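Local coordinates for putative oxidoreductase (Bacteroides fragilis NCTC 9343, PDB 3FHL), which probably acts as an NAD(P)-dependent oxidoreductase of the Gfo/Idh/MocA family, though its substrate is not established, at residues M84-G89 and A110-K115; N91-K96 and G116-V121; E4-G9 and I66-V71. One frame throughout, in Å; residues are numbered along the deposited sequence.

Contact 1: residues M84-G89 and A110-K115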
ATOM      1  N   MET C  84     -16.269  11.438  37.582  1.00 39.74           N
ATOM      2  CA  MET C  84     -16.604  12.506  38.524  1.00 41.37           C
ATOM      3  C   MET C  84     -17.547  13.513  37.889  1.00 43.59           C
ATOM      4  O   MET C  84     -18.525  13.937  38.513  1.00 41.79           O
ATOM      5  CB  MET C  84     -15.349  13.243  38.974  1.00 37.52           C
ATOM      6  CG  MET C  84     -14.625  12.654  40.182  1.00 50.27           C
ATOM      7  SD  MET C  84     -13.163  13.662  40.544  1.00 55.16           S
ATOM      8  CE  MET C  84     -13.900  15.272  40.878  1.00 45.45           C
ATOM      9  N   ALA C  85     -17.247  13.887  36.644  1.00 37.09           N
ATOM     10  CA  ALA C  85     -18.064  14.846  35.899  1.00 38.46           C
ATOM     11  C   ALA C  85     -19.466  14.324  35.606  1.00 38.37           C
ATOM     12  O   ALA C  85     -20.442  15.072  35.712  1.00 37.00           O
ATOM     13  CB  ALA C  85     -17.356  15.277  34.614  1.00 34.67           C
ATOM     14  N   LEU C  86     -19.567  13.044  35.264  1.00 36.90           N
ATOM     15  CA  LEU C  86     -20.863  12.424  34.986  1.00 37.24           C
ATOM     16  C   LEU C  86     -21.695  12.256  36.262  1.00 39.62           C
ATOM     17  O   LEU C  86     -22.903  12.484  36.251  1.00 39.28           O
ATOM     18  CB  LEU C  86     -20.689  11.060  34.306  1.00 38.73           C
ATOM     19  CG  LEU C  86     -20.239  11.040  32.840  1.00 35.16           C
ATOM     20  CD1 LEU C  86     -19.883   9.611  32.431  1.00 36.63           C
ATOM     21  CD2 LEU C  86     -21.296  11.631  31.914  1.00 30.47           C
ATOM     22  N   GLU C  87     -21.042  11.854  37.352  1.00 41.11           N
ATOM     23  CA  GLU C  87     -21.721  11.669  38.637  1.00 46.31           C
ATOM     24  C   GLU C  87     -22.280  13.012  39.111  1.00 40.99           C
ATOM     25  O   GLU C  87     -23.391  13.076  39.633  1.00 41.98           O
ATOM     26  CB  GLU C  87     -20.773  11.066  39.683  1.00 49.08           C
ATOM     27  CG  GLU C  87     -21.464  10.167  40.698  1.00 66.57           C
ATOM     28  CD  GLU C  87     -21.950   8.856  40.088  1.00 75.81           C
ATOM     29  OE1 GLU C  87     -21.114   7.948  39.862  1.00 76.53           O
ATOM     30  OE2 GLU C  87     -23.172   8.736  39.841  1.00 76.63           O
ATOM     31  N   ALA C  88     -21.525  14.080  38.859  1.00 37.97           N
ATOM     32  CA  ALA C  88     -21.940  15.455  39.158  1.00 39.50           C
ATOM     33  C   ALA C  88     -23.013  16.013  38.220  1.00 40.43           C
ATOM     34  O   ALA C  88     -23.435  17.161  38.375  1.00 44.45           O
ATOM     35  CB  ALA C  88     -20.725  16.375  39.172  1.00 39.46           C
ATOM     36  N   GLY C  89     -23.435  15.210  37.244  1.00 37.74           N
ATOM     37  CA  GLY C  89     -24.529  15.554  36.342  1.00 33.04           C
ATOM     38  C   GLY C  89     -24.170  16.389  35.125  1.00 36.50           C
ATOM     39  O   GLY C  89     -25.050  17.021  34.532  1.00 35.03           O
ATOM     40  N   ALA C 110     -22.279   3.295  30.184  1.00 40.96           N
ATOM     41  CA  ALA C 110     -23.491   2.880  30.906  1.00 41.26           C
ATOM     42  C   ALA C 110     -23.951   3.906  31.957  1.00 39.72           C
ATOM     43  O   ALA C 110     -25.147   4.143  32.098  1.00 42.12           O
ATOM     44  CB  ALA C 110     -23.287   1.519  31.534  1.00 38.04           C
ATOM     45  N   LEU C 111     -23.002   4.508  32.679  1.00 38.69           N
ATOM     46  CA  LEU C 111     -23.313   5.569  33.639  1.00 38.13           C
ATOM     47  C   LEU C 111     -23.941   6.788  32.955  1.00 43.37           C
ATOM     48  O   LEU C 111     -24.991   7.268  33.387  1.00 38.67           O
ATOM     49  CB  LEU C 111     -22.068   5.974  34.436  1.00 38.30           C
ATOM     50  CG  LEU C 111     -22.164   7.107  35.464  1.00 42.40           C
ATOM     51  CD1 LEU C 111     -23.070   6.749  36.642  1.00 44.40           C
ATOM     52  CD2 LEU C 111     -20.771   7.493  35.967  1.00 37.36           C
ATOM     53  N   ALA C 112     -23.315   7.270  31.876  1.00 37.54           N
ATOM     54  CA  ALA C 112     -23.873   8.377  31.104  1.00 37.58           C
ATOM     55  C   ALA C 112     -25.258   8.059  30.534  1.00 38.74           C
ATOM     56  O   ALA C 112     -26.132   8.928  30.497  1.00 38.14           O
ATOM     57  CB  ALA C 112     -22.911   8.797  29.984  1.00 36.77           C
ATOM     58  N   LYS C 113     -25.456   6.821  30.091  1.00 39.89           N
ATOM     59  CA  LYS C 113     -26.753   6.394  29.548  1.00 42.02           C
ATOM     60  C   LYS C 113     -27.835   6.369  30.643  1.00 45.96           C
ATOM     61  O   LYS C 113     -28.973   6.800  30.420  1.00 46.81           O
ATOM     62  CB  LYS C 113     -26.641   5.017  28.887  1.00 41.31           C
ATOM     63  CG  LYS C 113     -27.887   4.610  28.101  1.00 47.04           C
ATOM     64  CD  LYS C 113     -27.880   3.148  27.703  1.00 45.78           C
ATOM     65  CE  LYS C 113     -29.236   2.744  27.131  1.00 52.90           C
ATOM     66  NZ  LYS C 113     -29.233   1.343  26.606  1.00 57.89           N
ATOM     67  N   LYS C 114     -27.461   5.875  31.818  1.00 46.98           N
ATOM     68  CA  LYS C 114     -28.371   5.796  32.956  1.00 52.20           C
ATOM     69  C   LYS C 114     -28.854   7.186  33.363  1.00 49.31           C
ATOM     70  O   LYS C 114     -30.051   7.398  33.570  1.00 45.14           O
ATOM     71  CB  LYS C 114     -27.697   5.098  34.138  1.00 51.98           C
ATOM     72  CG  LYS C 114     -28.638   4.794  35.304  1.00 58.14           C
ATOM     73  CD  LYS C 114     -27.907   4.160  36.483  1.00 61.75           C
ATOM     74  CE  LYS C 114     -27.167   5.192  37.330  1.00 71.48           C
ATOM     75  NZ  LYS C 114     -26.250   4.539  38.308  1.00 73.47           N
ATOM     76  N   LYS C 115     -27.919   8.130  33.439  1.00 43.62           N
ATOM     77  CA  LYS C 115     -28.232   9.496  33.859  1.00 44.34           C
ATOM     78  C   LYS C 115     -28.765  10.405  32.754  1.00 43.72           C
ATOM     79  O   LYS C 115     -29.095  11.561  33.023  1.00 44.24           O
ATOM     80  CB  LYS C 115     -27.013  10.146  34.517  1.00 44.31           C
ATOM     81  CG  LYS C 115     -26.412   9.333  35.655  1.00 45.93           C
ATOM     82  CD  LYS C 115     -25.407  10.146  36.445  1.00 49.22           C
ATOM     83  CE  LYS C 115     -26.109  11.241  37.237  1.00 59.70           C
ATOM     84  NZ  LYS C 115     -25.225  11.815  38.273  1.00 60.81           N
TER

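Contact 2: residues N91-K96 and G116-V121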
ATOM      1  N   ASN C  91     -22.613  17.011  31.169  1.00 35.03           N
ATOM      2  CA  ASN C  91     -22.325  16.383  29.871  1.00 36.62           C
ATOM      3  C   ASN C  91     -20.805  16.406  29.701  1.00 33.17           C
ATOM      4  O   ASN C  91     -20.141  17.307  30.237  1.00 28.36           O
ATOM      5  CB  ASN C  91     -23.010  17.127  28.721  1.00 35.21           C
ATOM      6  CG  ASN C  91     -24.516  17.072  28.808  1.00 35.08           C
ATOM      7  OD1 ASN C  91     -25.139  16.031  28.567  1.00 29.36           O
ATOM      8  ND2 ASN C  91     -25.119  18.200  29.147  1.00 36.81           N
ATOM      9  N   VAL C  92     -20.239  15.415  28.999  1.00 31.94           N
ATOM     10  CA  VAL C  92     -18.773  15.225  29.015  1.00 32.18           C
ATOM     11  C   VAL C  92     -18.144  14.965  27.641  1.00 31.26           C
ATOM     12  O   VAL C  92     -18.634  14.141  26.861  1.00 28.49           O
ATOM     13  CB  VAL C  92     -18.345  14.071  30.007  1.00 33.03           C
ATOM     14  CG1 VAL C  92     -16.837  13.832  29.987  1.00 31.96           C
ATOM     15  CG2 VAL C  92     -18.755  14.387  31.423  1.00 30.72           C
ATOM     16  N   VAL C  93     -17.060  15.682  27.364  1.00 34.81           N
ATOM     17  CA  VAL C  93     -16.139  15.321  26.277  1.00 35.12           C
ATOM     18  C   VAL C  93     -14.846  14.767  26.876  1.00 34.58           C
ATOM     19  O   VAL C  93     -14.253  15.389  27.762  1.00 30.94           O
ATOM     20  CB  VAL C  93     -15.841  16.535  25.357  1.00 30.00           C
ATOM     21  CG1 VAL C  93     -14.627  16.273  24.434  1.00 37.55           C
ATOM     22  CG2 VAL C  93     -17.052  16.832  24.523  1.00 31.35           C
ATOM     23  N   VAL C  94     -14.420  13.590  26.408  1.00 33.20           N
ATOM     24  CA  VAL C  94     -13.110  13.061  26.792  1.00 33.79           C
ATOM     25  C   VAL C  94     -12.175  13.006  25.586  1.00 35.81           C
ATOM     26  O   VAL C  94     -12.556  12.575  24.494  1.00 31.16           O
ATOM     27  CB  VAL C  94     -13.164  11.646  27.418  1.00 31.85           C
ATOM     28  CG1 VAL C  94     -11.902  11.380  28.262  1.00 36.19           C
ATOM     29  CG2 VAL C  94     -14.408  11.457  28.268  1.00 37.00           C
ATOM     30  N   GLU C  95     -10.950  13.457  25.803  1.00 35.49           N
ATOM     31  CA  GLU C  95      -9.886  13.257  24.835  1.00 39.33           C
ATOM     32  C   GLU C  95      -9.354  11.844  24.901  1.00 33.96           C
ATOM     33  O   GLU C  95      -9.408  11.197  25.956  1.00 38.44           O
ATOM     34  CB  GLU C  95      -8.753  14.222  25.106  1.00 34.32           C
ATOM     35  CG  GLU C  95      -8.949  15.527  24.405  1.00 42.30           C
ATOM     36  CD  GLU C  95      -7.653  16.251  24.164  1.00 45.97           C
ATOM     37  OE1 GLU C  95      -6.740  16.152  25.014  1.00 46.41           O
ATOM     38  OE2 GLU C  95      -7.554  16.942  23.124  1.00 46.29           O
ATOM     39  N   LYS C  96      -8.842  11.370  23.768  1.00 37.62           N
ATOM     40  CA  LYS C  96      -8.060  10.135  23.720  1.00 38.25           C
ATOM     41  C   LYS C  96      -6.776  10.311  24.529  1.00 39.36           C
ATOM     42  O   LYS C  96      -6.122  11.353  24.425  1.00 40.52           O
ATOM     43  CB  LYS C  96      -7.714   9.771  22.280  1.00 34.32           C
ATOM     44  CG  LYS C  96      -8.906   9.294  21.462  1.00 32.33           C
ATOM     45  CD  LYS C  96      -8.685   9.565  19.979  1.00 39.95           C
ATOM     46  CE  LYS C  96      -7.443   8.852  19.454  1.00 42.89           C
ATOM     47  NZ  LYS C  96      -7.182   9.211  18.022  1.00 46.83           N
ATOM     48  N   GLY C 116     -28.855   9.891  31.526  1.00 38.60           N
ATOM     49  CA  GLY C 116     -29.280  10.687  30.365  1.00 37.51           C
ATOM     50  C   GLY C 116     -28.318  11.809  30.001  1.00 41.27           C
ATOM     51  O   GLY C 116     -28.737  12.888  29.570  1.00 41.59           O
ATOM     52  N   LEU C 117     -27.022  11.554  30.189  1.00 39.61           N
ATOM     53  CA  LEU C 117     -25.981  12.540  29.921  1.00 33.31           C
ATOM     54  C   LEU C 117     -25.187  12.164  28.667  1.00 36.12           C
ATOM     55  O   LEU C 117     -25.019  10.978  28.369  1.00 35.32           O
ATOM     56  CB  LEU C 117     -25.036  12.650  31.124  1.00 38.21           C
ATOM     57  CG  LEU C 117     -25.654  13.109  32.454  1.00 35.71           C
ATOM     58  CD1 LEU C 117     -24.648  12.973  33.581  1.00 36.26           C
ATOM     59  CD2 LEU C 117     -26.174  14.536  32.346  1.00 32.66           C
ATOM     60  N   MET C 118     -24.725  13.178  27.935  1.00 34.35           N
ATOM     61  CA  MET C 118     -23.869  12.983  26.753  1.00 34.32           C
ATOM     62  C   MET C 118     -22.458  12.563  27.179  1.00 34.58           C
ATOM     63  O   MET C 118     -21.865  13.168  28.075  1.00 32.01           O
ATOM     64  CB  MET C 118     -23.797  14.270  25.915  1.00 32.78           C
ATOM     65  CG  MET C 118     -23.087  14.114  24.533  1.00 29.44           C
ATOM     66  SD  MET C 118     -22.549  15.684  23.808  1.00 22.17           S
ATOM     67  CE  MET C 118     -21.205  16.075  24.909  1.00 25.01           C
ATOM     68  N   LEU C 119     -21.941  11.506  26.555  1.00 33.46           N
ATOM     69  CA  LEU C 119     -20.524  11.148  26.695  1.00 32.33           C
ATOM     70  C   LEU C 119     -19.894  11.004  25.308  1.00 33.40           C
ATOM     71  O   LEU C 119     -20.192  10.058  24.577  1.00 33.79           O
ATOM     72  CB  LEU C 119     -20.336   9.866  27.502  1.00 32.34           C
ATOM     73  CG  LEU C 119     -18.902   9.379  27.756  1.00 31.62           C
ATOM     74  CD1 LEU C 119     -18.076  10.417  28.507  1.00 33.80           C
ATOM     75  CD2 LEU C 119     -18.940   8.056  28.505  1.00 32.79           C
ATOM     76  N   SER C 120     -19.037  11.967  24.975  1.00 34.05           N
ATOM     77  CA  SER C 120     -18.377  12.065  23.675  1.00 32.65           C
ATOM     78  C   SER C 120     -16.877  11.823  23.807  1.00 32.58           C
ATOM     79  O   SER C 120     -16.273  12.179  24.822  1.00 28.91           O
ATOM     80  CB  SER C 120     -18.625  13.461  23.079  1.00 36.06           C
ATOM     81  OG  SER C 120     -17.895  13.685  21.875  1.00 31.04           O
ATOM     82  N   VAL C 121     -16.278  11.202  22.783  1.00 32.91           N
ATOM     83  CA  VAL C 121     -14.824  11.152  22.677  1.00 29.86           C
ATOM     84  C   VAL C 121     -14.367  11.999  21.491  1.00 29.55           C
ATOM     85  O   VAL C 121     -14.894  11.863  20.388  1.00 35.20           O
ATOM     86  CB  VAL C 121     -14.268   9.704  22.642  1.00 32.61           C
ATOM     87  CG1 VAL C 121     -12.763   9.696  22.339  1.00 28.69           C
ATOM     88  CG2 VAL C 121     -14.486   9.033  23.993  1.00 30.73           C
TER
HETATM   89  O   HOH W   1     -27.928  15.378  28.013  1.00 52.61           O

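Contact 3: residues E4-G9 and I66-V71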
ATOM      1  N   GLU C   4     -29.956  27.540  25.545  1.00 76.25           N
ATOM      2  CA  GLU C   4     -29.461  28.448  24.465  1.00 75.50           C
ATOM      3  C   GLU C   4     -27.922  28.472  24.381  1.00 69.69           C
ATOM      4  O   GLU C   4     -27.354  28.224  23.311  1.00 69.54           O
ATOM      5  CB  GLU C   4     -30.022  29.864  24.655  1.00 78.42           C
ATOM      6  CG  GLU C   4     -29.821  30.796  23.456  1.00 84.60           C
ATOM      7  CD  GLU C   4     -29.867  32.270  23.837  1.00 91.02           C
ATOM      8  OE1 GLU C   4     -30.120  33.106  22.941  1.00 91.44           O
ATOM      9  OE2 GLU C   4     -29.651  32.596  25.027  1.00 91.73           O
ATOM     10  N   ILE C   5     -27.258  28.777  25.500  1.00 60.35           N
ATOM     11  CA  ILE C   5     -25.790  28.789  25.549  1.00 53.13           C
ATOM     12  C   ILE C   5     -25.232  27.728  26.511  1.00 48.59           C
ATOM     13  O   ILE C   5     -25.607  27.668  27.685  1.00 42.13           O
ATOM     14  CB  ILE C   5     -25.218  30.217  25.814  1.00 53.11           C
ATOM     15  CG1 ILE C   5     -25.352  31.068  24.548  1.00 54.99           C
ATOM     16  CG2 ILE C   5     -23.745  30.176  26.252  1.00 46.27           C
ATOM     17  CD1 ILE C   5     -25.231  32.569  24.780  1.00 63.99           C
ATOM     18  N   ILE C   6     -24.355  26.879  25.979  1.00 40.81           N
ATOM     19  CA  ILE C   6     -23.729  25.798  26.742  1.00 35.66           C
ATOM     20  C   ILE C   6     -22.535  26.335  27.533  1.00 37.33           C
ATOM     21  O   ILE C   6     -21.525  26.743  26.949  1.00 33.01           O
ATOM     22  CB  ILE C   6     -23.325  24.626  25.800  1.00 34.06           C
ATOM     23  CG1 ILE C   6     -24.566  24.102  25.074  1.00 37.50           C
ATOM     24  CG2 ILE C   6     -22.675  23.490  26.590  1.00 35.31           C
ATOM     25  CD1 ILE C   6     -24.290  23.410  23.738  1.00 37.01           C
ATOM     26  N   LYS C   7     -22.665  26.361  28.862  1.00 30.85           N
ATOM     27  CA  LYS C   7     -21.587  26.842  29.723  1.00 38.39           C
ATOM     28  C   LYS C   7     -20.554  25.739  29.893  1.00 35.47           C
ATOM     29  O   LYS C   7     -20.860  24.674  30.423  1.00 32.07           O
ATOM     30  CB  LYS C   7     -22.113  27.283  31.096  1.00 35.08           C
ATOM     31  CG  LYS C   7     -22.308  28.780  31.239  1.00 46.00           C
ATOM     32  CD  LYS C   7     -22.647  29.158  32.694  1.00 46.72           C
ATOM     33  CE  LYS C   7     -23.113  30.596  32.819  1.00 50.81           C
ATOM     34  NZ  LYS C   7     -21.992  31.572  32.897  1.00 49.22           N
ATOM     35  N   THR C   8     -19.329  26.010  29.452  1.00 34.11           N
ATOM     36  CA  THR C   8     -18.323  24.960  29.331  1.00 34.35           C
ATOM     37  C   THR C   8     -17.124  25.161  30.241  1.00 32.17           C
ATOM     38  O   THR C   8     -16.576  26.273  30.337  1.00 34.30           O
ATOM     39  CB  THR C   8     -17.851  24.810  27.867  1.00 28.84           C
ATOM     40  OG1 THR C   8     -18.996  24.742  27.011  1.00 31.75           O
ATOM     41  CG2 THR C   8     -17.000  23.545  27.677  1.00 28.33           C
ATOM     42  N   GLY C   9     -16.742  24.069  30.905  1.00 32.31           N
ATOM     43  CA  GLY C   9     -15.509  23.994  31.681  1.00 34.97           C
ATOM     44  C   GLY C   9     -14.438  23.187  30.949  1.00 37.33           C
ATOM     45  O   GLY C   9     -14.686  22.066  30.503  1.00 35.27           O
ATOM     46  N   ILE C  66     -22.440  24.787  35.183  1.00 35.52           N
ATOM     47  CA  ILE C  66     -21.735  24.193  34.026  1.00 36.46           C
ATOM     48  C   ILE C  66     -22.565  23.082  33.369  1.00 35.40           C
ATOM     49  O   ILE C  66     -23.067  22.193  34.050  1.00 37.92           O
ATOM     50  CB  ILE C  66     -20.277  23.759  34.370  1.00 34.68           C
ATOM     51  CG1 ILE C  66     -19.379  24.999  34.478  1.00 30.24           C
ATOM     52  CG2 ILE C  66     -19.710  22.803  33.297  1.00 31.70           C
ATOM     53  CD1 ILE C  66     -17.952  24.737  35.027  1.00 29.00           C
ATOM     54  N   ASP C  67     -22.740  23.181  32.050  1.00 32.59           N
ATOM     55  CA  ASP C  67     -23.478  22.181  31.271  1.00 28.87           C
ATOM     56  C   ASP C  67     -22.545  21.099  30.741  1.00 33.08           C
ATOM     57  O   ASP C  67     -22.933  19.934  30.624  1.00 34.57           O
ATOM     58  CB  ASP C  67     -24.167  22.855  30.072  1.00 32.73           C
ATOM     59  CG  ASP C  67     -25.161  23.935  30.486  1.00 38.60           C
ATOM     60  OD1 ASP C  67     -26.080  23.620  31.269  1.00 40.43           O
ATOM     61  OD2 ASP C  67     -25.032  25.088  30.017  1.00 37.90           O
ATOM     62  N   LEU C  68     -21.323  21.504  30.398  1.00 34.41           N
ATOM     63  CA  LEU C  68     -20.380  20.642  29.670  1.00 34.10           C
ATOM     64  C   LEU C  68     -18.960  20.761  30.195  1.00 31.55           C
ATOM     65  O   LEU C  68     -18.453  21.869  30.405  1.00 31.48           O
ATOM     66  CB  LEU C  68     -20.412  20.960  28.164  1.00 32.54           C
ATOM     67  CG  LEU C  68     -19.441  20.239  27.200  1.00 34.79           C
ATOM     68  CD1 LEU C  68     -19.803  18.777  27.060  1.00 31.87           C
ATOM     69  CD2 LEU C  68     -19.430  20.908  25.828  1.00 30.87           C
ATOM     70  N   ILE C  69     -18.326  19.610  30.404  1.00 32.76           N
ATOM     71  CA  ILE C  69     -16.924  19.560  30.792  1.00 33.11           C
ATOM     72  C   ILE C  69     -16.112  18.831  29.714  1.00 33.98           C
ATOM     73  O   ILE C  69     -16.478  17.745  29.276  1.00 31.91           O
ATOM     74  CB  ILE C  69     -16.722  18.902  32.186  1.00 32.87           C
ATOM     75  CG1 ILE C  69     -17.293  19.811  33.285  1.00 36.11           C
ATOM     76  CG2 ILE C  69     -15.228  18.641  32.478  1.00 31.33           C
ATOM     77  CD1 ILE C  69     -17.236  19.198  34.680  1.00 37.02           C
ATOM     78  N   VAL C  70     -15.026  19.468  29.281  1.00 33.63           N
ATOM     79  CA  VAL C  70     -14.084  18.875  28.335  1.00 32.12           C
ATOM     80  C   VAL C  70     -12.896  18.320  29.113  1.00 34.03           C
ATOM     81  O   VAL C  70     -12.089  19.085  29.672  1.00 34.58           O
ATOM     82  CB  VAL C  70     -13.624  19.905  27.276  1.00 31.85           C
ATOM     83  CG1 VAL C  70     -12.607  19.275  26.299  1.00 36.24           C
ATOM     84  CG2 VAL C  70     -14.829  20.447  26.504  1.00 26.82           C
ATOM     85  N   VAL C  71     -12.802  16.992  29.157  1.00 32.67           N
ATOM     86  CA  VAL C  71     -11.739  16.287  29.890  1.00 34.22           C
ATOM     87  C   VAL C  71     -10.514  16.108  28.969  1.00 38.08           C
ATOM     88  O   VAL C  71     -10.476  15.214  28.112  1.00 36.79           O
ATOM     89  CB  VAL C  71     -12.268  14.940  30.488  1.00 33.75           C
ATOM     90  CG1 VAL C  71     -11.167  14.125  31.194  1.00 32.34           C
ATOM     91  CG2 VAL C  71     -13.409  15.213  31.470  1.00 31.54           C
TER

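Contact 1: residues M84-G89 and A110-K115
Leu86 drives its isobutyl group between the two helices and meets Ala112 with both of its methyls, CD2 of Leu86 lying 3.8 Å from Ala112 CB and CD1 slightly farther off. CG of Leu86, anti to the carbonyl carbon (chi1 -73°), carries both methyls to Ala112, and Leu86 CB takes the CD2 methyl of Leu111 at 3.9 Å. This is the tight, apolar side of the contact: Leu86 and Ala112 are buried, and Leu86 also reaches Val92 on strand 91-95 and Leu117 in the loop after helix 102-115. The helices 78-87 and 102-115 lie next to each other on one face of the parallel sheet of the Rossmann-fold domain, each the helix of a beta-alpha-beta crossover. Toward solvent the packing gives way to charge. Glu87 starts away from helix 102-115, but a bend at chi2 (70°) brings its CD back toward Leu111, whose side chain it crosses at about a right angle, with Glu87 OE2 3.8 Å from Leu111 CD1. Lys115 comes across at the C-terminal end of helix 78-87, bent at chi3, and its NZ donates to Leu86 O at 3.2 Å, in the carbonyl plane and on a lone pair. The same oxygen accepts Gly89 N, one of the bonds of the Schellman motif that Gly89 closes with positive phi. The ammonium would probably be favoured by the carbonyls of this helix end; Glu87 OE2, 4.0 Å from Lys115 NZ, adds an opposite charge without forming a salt bridge.

Contact 2: residues N91-K96 and G116-V121
Asn91 and Met118 cross at about a right angle where the two strands begin to pair. The amide oxygen of Asn91 takes the place of a strand carbonyl: OD1 accepts Met118 N at 3.0 Å, in the carbonyl plane on a lone pair, with a nearly straight N-H (169°). A water donates to the same OD1 and to Gly116 O, tying the amide to the turn after helix 102-115, while Asn91 ND2 bonds to Asp67 O, just ahead of the neighbouring strand 68-71; with both ends held, the flip of the amide is fixed. Beyond it the main chains join by Val92 N to Met118 O, Ser120 N to Val92 O and Val94 N to Ser120 O, the last at 2.8 Å. On the face carrying Val92, Val94, Leu119 and Val121, the side chains of Val92 and Leu119 lie side by side and point the same way. A chi2 of 59° brings CD1 of Leu119 to two valines of the neighbouring strand, 3.9 Å from Val92 CG1 and 3.8 Å from Val94 CG2; the second pair meets at a slant. Val93 and Ser120 occupy the other face, with Val93 CG2 4.0 Å from Ser120 CB, and Ser120 OG turns to Thr326. At the far end Lys96 CG touches Val121 CG1, the two side chains again nearly perpendicular, before the amine runs on to Ser181. Strands 91-95 and 119-122, linked through helix 102-115, form a parallel beta-alpha-beta unit at one edge of the Rossmann sheet.

Contact 3: residues E4-G9 and I66-V71
With CG anti to the carbonyl carbon (chi1 -60°), the carboxylate of Asp67 comes alongside the start of strand 6-10, where OD2 accepts Lys7 N at 2.9 Å. The bond is nearly straight at the hydrogen (169°) and uses the anti side of the carboxylate. Ile6 has CG2 anti to its backbone N, and this methyl sits 3.7 Å from Leu68 CB and close to Asp67 CB. Lys7 O accepts two bonds, from Asp67 N at 2.9 Å and from Leu68 N at 3.2 Å, so one carbonyl grips two successive amides where strand 68-71 begins. Strands 6-10 and 68-71 are the central parallel neighbours of the Rossmann fold, where the chain has crossed to the other half of the sheet. Their pairing continues through Gly9 N to Leu68 O and Val70 N to Gly9 O. Thr8 and Leu68 stand side by side, pointing the same way, and Thr8 CG2 lies 4.0 Å from both Leu68 CD2 and Val70 CG2, on a face covered by helix 309-320. Thr8 OG1 donates back to Ile6 O from above the carbonyl plane. On the other face Gly9 passes close to Ile66, whose CG2 is 4.0 Å from Gly9 N; the Lys7 amine turns to a salt bridge with Glu32.

How the contacts relate
All three contacts lie in the Rossmann-fold domain. Contact 3 comes first along the chain and closes before the others open; contacts 1 and 2 then interleave, as helix 78-87, strand 91-95, helix 102-115 and strand 119-122 follow in turn. Contacts 2 and 3 share one parallel sheet, their centres about 11 Å apart, and are joined by the pairing of strands 68-71 and 91-95. Contact 1 rests on that sheet, its centre about 10 Å from that of contact 2 and 15 Å from contact 3, with Ala85 touching Val92 and Ile69. Together they span the sheet from strand 6-10 to the edge strand 119-122, with two crossover helices packed on one face, in what is probably the nucleotide-binding domain.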